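Local coordinates for protein Bm4233, isoform b (Brugia malayi, PDB 6ANY) that belongs to the venom allergen-like CAP family and probably binds sterols, consistent with a role in lipid transport, at residues Phe68-Arg73 with Glu81-Tyr86; Lys105-Glu110 with Val132-Gln137. All coordinates share one frame; numbering follows the deposited sequence.

Contact 1 of 2, residues Phe68-Arg73 with Glu81-Tyr86; sequences FGHSPR and ENVYAY
The H70 imidazole and the E81 carboxylate lie almost in one plane, 5° apart, with E81 OE1 at the ring edge. At the edge of the F68 ring sits the backbone C of Y84, while V83 CG1 and A85 CB come in obliquely. H70 ND1 donates to the anti lone pair of E81 OE1, which lies close to the ring plane, over 2.6 Å at 158°. The syn lone pair of E81 OE1 receives the backbone N of S71 at 2.9 Å, and S71 OG donates to E81 OE2 at 2.7 Å. Three donors from two consecutive residues therefore fix the carboxylate's rotation, and E81 OE2 also bonds H165 NE2. E81 reaches them with CG anti to the backbone N (chi1 179°) and an extended chain. Beyond this polar end, F68 CD1 makes apolar contacts, 3.6 Å from A85 CB and 3.8 Å from V83 CG1. V83 CG2 rests against G69 O at 3.5 Å, an oxygen also bonded by W62 NE1. A His-carboxylate hydrogen bond between a loop and the strand bearing the Glu-Asn pair is characteristic of the CAP fold; by family resemblance H70 and E81 probably form half of its His/Glu tetrad.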
ATOM      1  N   PHE A  68     -15.987  -3.380   8.483  1.00 13.37           N
ATOM      2  CA  PHE A  68     -14.609  -3.833   8.592  1.00 13.25           C
ATOM      3  C   PHE A  68     -14.487  -5.169   7.927  1.00 13.47           C
ATOM      4  O   PHE A  68     -14.619  -6.236   8.586  1.00 14.59           O
ATOM      5  CB  PHE A  68     -14.198  -3.944  10.068  1.00 13.55           C
ATOM      6  CG  PHE A  68     -12.782  -4.350  10.255  1.00 14.56           C
ATOM      7  CD1 PHE A  68     -11.716  -3.551   9.749  1.00 15.41           C
ATOM      8  CD2 PHE A  68     -12.460  -5.541  10.880  1.00 16.36           C
ATOM      9  CE1 PHE A  68     -10.398  -3.952   9.909  1.00 15.67           C
ATOM     10  CE2 PHE A  68     -11.096  -5.934  11.068  1.00 15.38           C
ATOM     11  CZ  PHE A  68     -10.073  -5.132  10.602  1.00 15.10           C
ATOM     12  N   GLY A  69     -14.244  -5.140   6.626  1.00 13.48           N
ATOM     13  CA  GLY A  69     -14.075  -6.368   5.841  1.00 12.76           C
ATOM     14  C   GLY A  69     -13.812  -6.034   4.395  1.00 14.40           C
ATOM     15  O   GLY A  69     -13.870  -4.879   3.967  1.00 13.32           O
ATOM     16  N   HIS A  70     -13.574  -7.065   3.612  1.00 15.57           N
ATOM     17  CA  HIS A  70     -13.370  -6.871   2.198  1.00 17.61           C
ATOM     18  C   HIS A  70     -14.668  -6.595   1.424  1.00 17.37           C
ATOM     19  O   HIS A  70     -15.729  -7.192   1.683  1.00 17.89           O
ATOM     20  CB  HIS A  70     -12.652  -8.099   1.571  1.00 18.20           C
ATOM     21  CG  HIS A  70     -11.160  -8.088   1.774  1.00 22.05           C
ATOM     22  ND1 HIS A  70     -10.357  -7.070   1.281  1.00 20.52           N
ATOM     23  CD2 HIS A  70     -10.330  -8.948   2.429  1.00 21.91           C
ATOM     24  CE1 HIS A  70      -9.097  -7.326   1.597  1.00 22.33           C
ATOM     25  NE2 HIS A  70      -9.054  -8.445   2.308  1.00 22.40           N
ATOM     26  N   SER A  71     -14.546  -5.811   0.360  1.00 17.92           N
ATOM     27  CA  SER A  71     -15.632  -5.654  -0.562  1.00 17.71           C
ATOM     28  C   SER A  71     -15.772  -6.940  -1.323  1.00 17.88           C
ATOM     29  O   SER A  71     -14.882  -7.746  -1.291  1.00 19.98           O
ATOM     30  CB  SER A  71     -15.477  -4.453  -1.474  1.00 15.64           C
ATOM     31  OG  SER A  71     -14.345  -4.506  -2.280  1.00 17.51           O
ATOM     32  N   PRO A  72     -16.897  -7.151  -1.987  1.00 21.13           N
ATOM     33  CA  PRO A  72     -17.090  -8.413  -2.703  1.00 22.48           C
ATOM     34  C   PRO A  72     -16.078  -8.570  -3.820  1.00 27.67           C
ATOM     35  O   PRO A  72     -15.669  -7.548  -4.424  1.00 29.03           O
ATOM     36  CB  PRO A  72     -18.494  -8.236  -3.333  1.00 21.51           C
ATOM     37  CG  PRO A  72     -19.221  -7.286  -2.449  1.00 22.69           C
ATOM     38  CD  PRO A  72     -18.134  -6.317  -2.014  1.00 23.20           C
ATOM     39  N   ARG A  73     -15.705  -9.815  -4.115  1.00 32.59           N
ATOM     40  CA  ARG A  73     -14.711 -10.146  -5.172  1.00 37.72           C
ATOM     41  C   ARG A  73     -15.012  -9.502  -6.518  1.00 33.51           C
ATOM     42  O   ARG A  73     -14.126  -8.929  -7.143  1.00 26.19           O
ATOM     43  CB  ARG A  73     -14.611 -11.676  -5.389  1.00 43.37           C
ATOM     44  CG  ARG A  73     -13.327 -12.336  -4.896  1.00 53.01           C
ATOM     45  CD  ARG A  73     -13.430 -12.872  -3.451  1.00 62.61           C
ATOM     46  NE  ARG A  73     -12.433 -13.901  -3.080  1.00 65.60           N
ATOM     47  CZ  ARG A  73     -11.103 -13.732  -3.004  1.00 63.65           C
ATOM     48  NH1 ARG A  73     -10.519 -12.566  -3.290  1.00 58.02           N
ATOM     49  NH2 ARG A  73     -10.333 -14.762  -2.647  1.00 64.44           N
ATOM     50  N   GLU A  81      -6.866  -4.946  -2.415  1.00 14.11           N
ATOM     51  CA  GLU A  81      -7.584  -4.178  -1.379  1.00 13.84           C
ATOM     52  C   GLU A  81      -7.034  -4.381  -0.001  1.00 13.33           C
ATOM     53  O   GLU A  81      -6.829  -5.479   0.385  1.00 15.19           O
ATOM     54  CB  GLU A  81      -9.090  -4.507  -1.407  1.00 14.33           C
ATOM     55  CG  GLU A  81      -9.932  -3.768  -0.346  1.00 13.53           C
ATOM     56  CD  GLU A  81     -11.380  -4.144  -0.453  1.00 13.34           C
ATOM     57  OE1 GLU A  81     -11.749  -5.224   0.086  1.00 12.98           O
ATOM     58  OE2 GLU A  81     -12.150  -3.422  -1.124  1.00 13.26           O
ATOM     59  N   ASN A  82      -6.781  -3.293   0.747  1.00 12.63           N
ATOM     60  CA  ASN A  82      -6.325  -3.320   2.125  1.00 11.87           C
ATOM     61  C   ASN A  82      -7.380  -2.543   2.945  1.00 12.65           C
ATOM     62  O   ASN A  82      -7.892  -1.523   2.497  1.00 12.97           O
ATOM     63  CB  ASN A  82      -4.965  -2.664   2.260  1.00 13.12           C
ATOM     64  CG  ASN A  82      -3.767  -3.607   1.942  1.00 14.10           C
ATOM     65  OD1 ASN A  82      -3.919  -4.831   1.945  1.00 14.74           O
ATOM     66  ND2 ASN A  82      -2.544  -3.025   1.859  1.00 12.94           N
ATOM     67  N   VAL A  83      -7.691  -3.044   4.143  1.00 12.32           N
ATOM     68  CA  VAL A  83      -8.742  -2.548   5.024  1.00 11.87           C
ATOM     69  C   VAL A  83      -8.166  -2.269   6.388  1.00 12.03           C
ATOM     70  O   VAL A  83      -7.447  -3.064   6.929  1.00 11.76           O
ATOM     71  CB  VAL A  83      -9.858  -3.606   5.206  1.00 12.00           C
ATOM     72  CG1 VAL A  83     -10.904  -3.066   6.112  1.00 11.89           C
ATOM     73  CG2 VAL A  83     -10.458  -4.046   3.831  1.00 11.74           C
ATOM     74  N   TYR A  84      -8.449  -1.079   6.918  1.00 12.94           N
ATOM     75  CA  TYR A  84      -7.979  -0.669   8.244  1.00 13.13           C
ATOM     76  C   TYR A  84      -9.123  -0.017   9.013  1.00 12.94           C
ATOM     77  O   TYR A  84      -9.915   0.689   8.445  1.00 13.49           O
ATOM     78  CB  TYR A  84      -6.796   0.301   8.125  1.00 14.40           C
ATOM     79  CG  TYR A  84      -6.467   1.116   9.377  1.00 14.98           C
ATOM     80  CD1 TYR A  84      -5.591   0.655  10.308  1.00 15.23           C
ATOM     81  CD2 TYR A  84      -7.052   2.364   9.599  1.00 16.58           C
ATOM     82  CE1 TYR A  84      -5.286   1.386  11.469  1.00 15.94           C
ATOM     83  CE2 TYR A  84      -6.778   3.108  10.745  1.00 15.48           C
ATOM     84  CZ  TYR A  84      -5.875   2.656  11.648  1.00 16.74           C
ATOM     85  OH  TYR A  84      -5.622   3.399  12.794  1.00 19.08           O
ATOM     86  N   ALA A  85      -9.200  -0.273  10.313  1.00 13.37           N
ATOM     87  CA  ALA A  85     -10.156   0.397  11.204  1.00 14.17           C
ATOM     88  C   ALA A  85      -9.541   0.798  12.548  1.00 14.88           C
ATOM     89  O   ALA A  85      -8.569   0.214  13.024  1.00 15.66           O
ATOM     90  CB  ALA A  85     -11.377  -0.438  11.460  1.00 13.57           C
ATOM     91  N   TYR A  86     -10.098   1.842  13.104  1.00 14.21           N
ATOM     92  CA  TYR A  86      -9.783   2.246  14.423  1.00 15.35           C
ATOM     93  C   TYR A  86     -11.061   2.463  15.142  1.00 15.06           C
ATOM     94  O   TYR A  86     -11.904   3.235  14.667  1.00 14.36           O
ATOM     95  CB  TYR A  86      -9.028   3.585  14.436  1.00 15.99           C
ATOM     96  CG  TYR A  86      -8.441   3.895  15.759  1.00 16.00           C
ATOM     97  CD1 TYR A  86      -7.190   3.372  16.137  1.00 18.01           C
ATOM     98  CD2 TYR A  86      -9.118   4.680  16.658  1.00 17.36           C
ATOM     99  CE1 TYR A  86      -6.624   3.676  17.366  1.00 18.84           C
ATOM    100  CE2 TYR A  86      -8.567   4.988  17.922  1.00 18.60           C
ATOM    101  CZ  TYR A  86      -7.326   4.473  18.268  1.00 18.89           C
ATOM    102  OH  TYR A  86      -6.757   4.787  19.489  1.00 21.00           O
TER

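Contact 2 of 2, residues Lys105-Glu110 with Val132-Gln137; sequences KSWWSE and VLHFTQ
E110 OE1 is gripped by two successive backbone amides at the start of helix 133-138. The bond from F135 N is the sound one, 3.0 Å and nearly straight at 168°, with the donor standing above the carboxylate plane. H134 N is equally close to E110 OE1, but its bent geometry makes that bond weak. Because V132 holds the N-cap position, the E110 side chain meets first-turn amides, which point out of the helix start and would add a favourable electrostatic pull on the oxygen. E110 OE2 accepts from H134 ND1 at the edge of the imidazole; the modelled separation is very short and its exact value doubtful. With CG anti to the carbonyl carbon (chi1 -70°), E110 starts toward helix 133-138 and its extended chain carries on; the two oxygens then take the backbone and the side chain of H134.

The edge of F135 is turned to the face of W108 in a T-shaped pair, planes 84° apart and centroids 4.9 Å apart; F135 CE1 lies 3.7 Å from W108 CZ2, toward the rim of the indole. F135 CB also rests 3.4 Å from W107 O. W107 touches H134 chiefly carbon to carbon, CB to CB at 3.6 Å, since their rings are slid too far apart to overlap much.

The E110 and H134 positions probably correspond, by family resemblance, to the second Glu/His pair of the CAP tetrad, the histidine opening the HFTQ sequence typical of the family. The indole of W108 stacks with F23 and touches L27, both of helix 10-28, while W107 touches C164 and Y166 of strand 159-167, placing the end of helix 99-108 and the starts of helices 110-114 and 133-138 between helix 10-28 and the sheet.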
ATOM      1  N   LYS A 105       0.894   2.471   8.173  1.00 15.53           N
ATOM      2  CA  LYS A 105       1.825   2.006   9.247  1.00 15.82           C
ATOM      3  C   LYS A 105       1.353   0.658   9.811  1.00 15.73           C
ATOM      4  O   LYS A 105       2.145  -0.254  10.056  1.00 16.81           O
ATOM      5  CB  LYS A 105       1.881   3.016  10.380  1.00 16.68           C
ATOM      6  CG  LYS A 105       2.923   4.083  10.195  1.00 19.22           C
ATOM      7  CD  LYS A 105       2.642   5.324  11.025  1.00 20.34           C
ATOM      8  CE  LYS A 105       2.786   5.008  12.487  1.00 21.83           C
ATOM      9  NZ  LYS A 105       2.197   6.151  13.250  1.00 21.72           N
ATOM     10  N   SER A 106       0.069   0.514   9.956  1.00 13.91           N
ATOM     11  CA  SER A 106      -0.504  -0.708  10.474  1.00 15.22           C
ATOM     12  C   SER A 106      -0.307  -1.880   9.520  1.00 15.07           C
ATOM     13  O   SER A 106       0.249  -2.876   9.869  1.00 14.33           O
ATOM     14  CB  SER A 106      -1.973  -0.531  10.760  1.00 15.20           C
ATOM     15  OG  SER A 106      -2.506  -1.759  11.125  1.00 15.36           O
ATOM     16  N   TRP A 107      -0.681  -1.703   8.291  1.00 16.07           N
ATOM     17  CA  TRP A 107      -0.439  -2.742   7.237  1.00 15.60           C
ATOM     18  C   TRP A 107       1.037  -3.082   7.078  1.00 14.70           C
ATOM     19  O   TRP A 107       1.445  -4.272   7.019  1.00 12.42           O
ATOM     20  CB  TRP A 107      -1.021  -2.285   5.893  1.00 14.82           C
ATOM     21  CG  TRP A 107      -2.512  -2.010   5.963  1.00 14.67           C
ATOM     22  CD1 TRP A 107      -3.388  -2.592   6.793  1.00 15.60           C
ATOM     23  CD2 TRP A 107      -3.262  -1.043   5.198  1.00 14.50           C
ATOM     24  NE1 TRP A 107      -4.686  -2.112   6.571  1.00 16.09           N
ATOM     25  CE2 TRP A 107      -4.622  -1.144   5.599  1.00 15.36           C
ATOM     26  CE3 TRP A 107      -2.926  -0.109   4.230  1.00 14.83           C
ATOM     27  CZ2 TRP A 107      -5.625  -0.342   5.060  1.00 13.84           C
ATOM     28  CZ3 TRP A 107      -3.914   0.682   3.698  1.00 14.67           C
ATOM     29  CH2 TRP A 107      -5.253   0.573   4.150  1.00 14.36           C
ATOM     30  N   TRP A 108       1.832  -2.032   7.017  1.00 14.57           N
ATOM     31  CA  TRP A 108       3.266  -2.179   6.802  1.00 14.15           C
ATOM     32  C   TRP A 108       3.935  -2.867   7.975  1.00 14.63           C
ATOM     33  O   TRP A 108       4.927  -3.624   7.768  1.00 14.73           O
ATOM     34  CB  TRP A 108       3.922  -0.825   6.520  1.00 14.68           C
ATOM     35  CG  TRP A 108       5.301  -0.991   5.967  1.00 15.42           C
ATOM     36  CD1 TRP A 108       6.477  -1.118   6.699  1.00 15.05           C
ATOM     37  CD2 TRP A 108       5.672  -1.113   4.579  1.00 14.07           C
ATOM     38  NE1 TRP A 108       7.529  -1.286   5.826  1.00 15.58           N
ATOM     39  CE2 TRP A 108       7.068  -1.281   4.532  1.00 14.01           C
ATOM     40  CE3 TRP A 108       4.963  -1.110   3.380  1.00 14.75           C
ATOM     41  CZ2 TRP A 108       7.759  -1.370   3.345  1.00 13.48           C
ATOM     42  CZ3 TRP A 108       5.665  -1.210   2.203  1.00 14.37           C
ATOM     43  CH2 TRP A 108       7.030  -1.377   2.199  1.00 13.56           C
ATOM     44  N   SER A 109       3.388  -2.689   9.188  1.00 13.34           N
ATOM     45  CA  SER A 109       3.990  -3.262  10.384  1.00 14.13           C
ATOM     46  C   SER A 109       4.022  -4.792  10.339  1.00 14.98           C
ATOM     47  O   SER A 109       4.717  -5.432  11.144  1.00 14.07           O
ATOM     48  CB  SER A 109       3.225  -2.832  11.669  1.00 15.58           C
ATOM     49  OG  SER A 109       1.975  -3.567  11.822  1.00 15.00           O
ATOM     50  N   GLU A 110       3.264  -5.397   9.425  1.00 15.66           N
ATOM     51  CA  GLU A 110       3.355  -6.845   9.179  1.00 15.44           C
ATOM     52  C   GLU A 110       4.757  -7.324   8.848  1.00 16.33           C
ATOM     53  O   GLU A 110       5.103  -8.487   9.167  1.00 14.79           O
ATOM     54  CB  GLU A 110       2.355  -7.309   8.098  1.00 15.75           C
ATOM     55  CG  GLU A 110       0.926  -7.256   8.554  1.00 15.84           C
ATOM     56  CD  GLU A 110      -0.074  -7.472   7.459  1.00 18.41           C
ATOM     57  OE1 GLU A 110       0.303  -7.537   6.273  1.00 19.62           O
ATOM     58  OE2 GLU A 110      -1.278  -7.576   7.786  1.00 19.98           O
ATOM     59  N   VAL A 132       0.760 -11.483   6.017  1.00 23.55           N
ATOM     60  CA  VAL A 132       1.648 -10.399   5.653  1.00 19.92           C
ATOM     61  C   VAL A 132       1.153  -9.786   4.356  1.00 18.73           C
ATOM     62  O   VAL A 132       1.859  -8.960   3.752  1.00 16.22           O
ATOM     63  CB  VAL A 132       3.088 -10.917   5.479  1.00 17.73           C
ATOM     64  CG1 VAL A 132       3.622 -11.404   6.815  1.00 16.03           C
ATOM     65  CG2 VAL A 132       3.113 -12.021   4.429  1.00 17.63           C
ATOM     66  N   LEU A 133      -0.066 -10.170   3.949  1.00 16.78           N
ATOM     67  CA  LEU A 133      -0.627  -9.761   2.687  1.00 16.70           C
ATOM     68  C   LEU A 133      -0.939  -8.284   2.564  1.00 18.12           C
ATOM     69  O   LEU A 133      -0.950  -7.774   1.425  1.00 16.95           O
ATOM     70  CB  LEU A 133      -1.871 -10.604   2.319  1.00 17.98           C
ATOM     71  CG  LEU A 133      -1.488 -12.076   1.947  1.00 19.49           C
ATOM     72  CD1 LEU A 133      -2.717 -12.930   1.561  1.00 19.14           C
ATOM     73  CD2 LEU A 133      -0.453 -12.133   0.782  1.00 18.90           C
ATOM     74  N   HIS A 134      -1.170  -7.587   3.695  1.00 16.80           N
ATOM     75  CA  HIS A 134      -1.395  -6.153   3.622  1.00 17.25           C
ATOM     76  C   HIS A 134      -0.065  -5.464   3.246  1.00 15.24           C
ATOM     77  O   HIS A 134       0.001  -4.643   2.344  1.00 15.86           O
ATOM     78  CB  HIS A 134      -2.001  -5.584   4.904  1.00 19.95           C
ATOM     79  CG  HIS A 134      -3.210  -6.304   5.363  1.00 23.70           C
ATOM     80  ND1 HIS A 134      -3.155  -7.322   6.285  1.00 26.42           N
ATOM     81  CD2 HIS A 134      -4.499  -6.232   4.952  1.00 28.56           C
ATOM     82  CE1 HIS A 134      -4.364  -7.830   6.438  1.00 27.63           C
ATOM     83  NE2 HIS A 134      -5.194  -7.195   5.629  1.00 29.72           N
ATOM     84  N   PHE A 135       0.985  -5.852   3.937  1.00 14.65           N
ATOM     85  CA  PHE A 135       2.314  -5.385   3.702  1.00 14.86           C
ATOM     86  C   PHE A 135       2.764  -5.750   2.259  1.00 14.90           C
ATOM     87  O   PHE A 135       3.295  -4.925   1.570  1.00 14.27           O
ATOM     88  CB  PHE A 135       3.284  -6.010   4.712  1.00 15.06           C
ATOM     89  CG  PHE A 135       4.694  -6.052   4.217  1.00 15.41           C
ATOM     90  CD1 PHE A 135       5.416  -4.904   4.074  1.00 16.95           C
ATOM     91  CD2 PHE A 135       5.289  -7.257   3.897  1.00 16.26           C
ATOM     92  CE1 PHE A 135       6.737  -4.931   3.611  1.00 16.85           C
ATOM     93  CE2 PHE A 135       6.563  -7.305   3.383  1.00 16.01           C
ATOM     94  CZ  PHE A 135       7.280  -6.147   3.216  1.00 16.72           C
ATOM     95  N   THR A 136       2.522  -6.978   1.814  1.00 15.04           N
ATOM     96  CA  THR A 136       3.017  -7.423   0.520  1.00 14.59           C
ATOM     97  C   THR A 136       2.389  -6.633  -0.617  1.00 14.84           C
ATOM     98  O   THR A 136       3.106  -6.222  -1.526  1.00 12.38           O
ATOM     99  CB  THR A 136       2.922  -8.926   0.345  1.00 15.48           C
ATOM    100  OG1 THR A 136       1.589  -9.390   0.559  1.00 15.48           O
ATOM    101  CG2 THR A 136       3.939  -9.685   1.278  1.00 14.42           C
ATOM    102  N   GLN A 137       1.112  -6.259  -0.475  1.00 13.57           N
ATOM    103  CA  GLN A 137       0.448  -5.413  -1.453  1.00 13.31           C
ATOM    104  C   GLN A 137       1.076  -4.030  -1.456  1.00 14.85           C
ATOM    105  O   GLN A 137       1.271  -3.454  -2.510  1.00 13.25           O
ATOM    106  CB  GLN A 137      -1.037  -5.369  -1.176  1.00 12.99           C
ATOM    107  CG  GLN A 137      -1.854  -4.466  -2.042  1.00 12.92           C
ATOM    108  CD  GLN A 137      -1.808  -4.859  -3.494  1.00 12.21           C
ATOM    109  OE1 GLN A 137      -2.672  -5.634  -3.971  1.00 11.85           O
ATOM    110  NE2 GLN A 137      -0.857  -4.291  -4.229  1.00  9.93           N
TER

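Contacts 1 and 2 follow one another along the chain, their centres about 13 Å apart, and are tied through strand 80-87. W107 NE1 lies 2.9 Å from V83 O, and N82 ND2 lies 3.1 Å from H134 O, both probable hydrogen bonds; W107 CZ2 also packs 3.3 Å from Y84 CB. Each contact orients one histidine through ND1, and the two NE2 atoms, of H70 and of H134, come within 5.2 Å of each other. Such convergence is consistent with the central CAP cavity, whose histidines bind a divalent metal in some relatives; whether they do so here remains an inference from family resemblance.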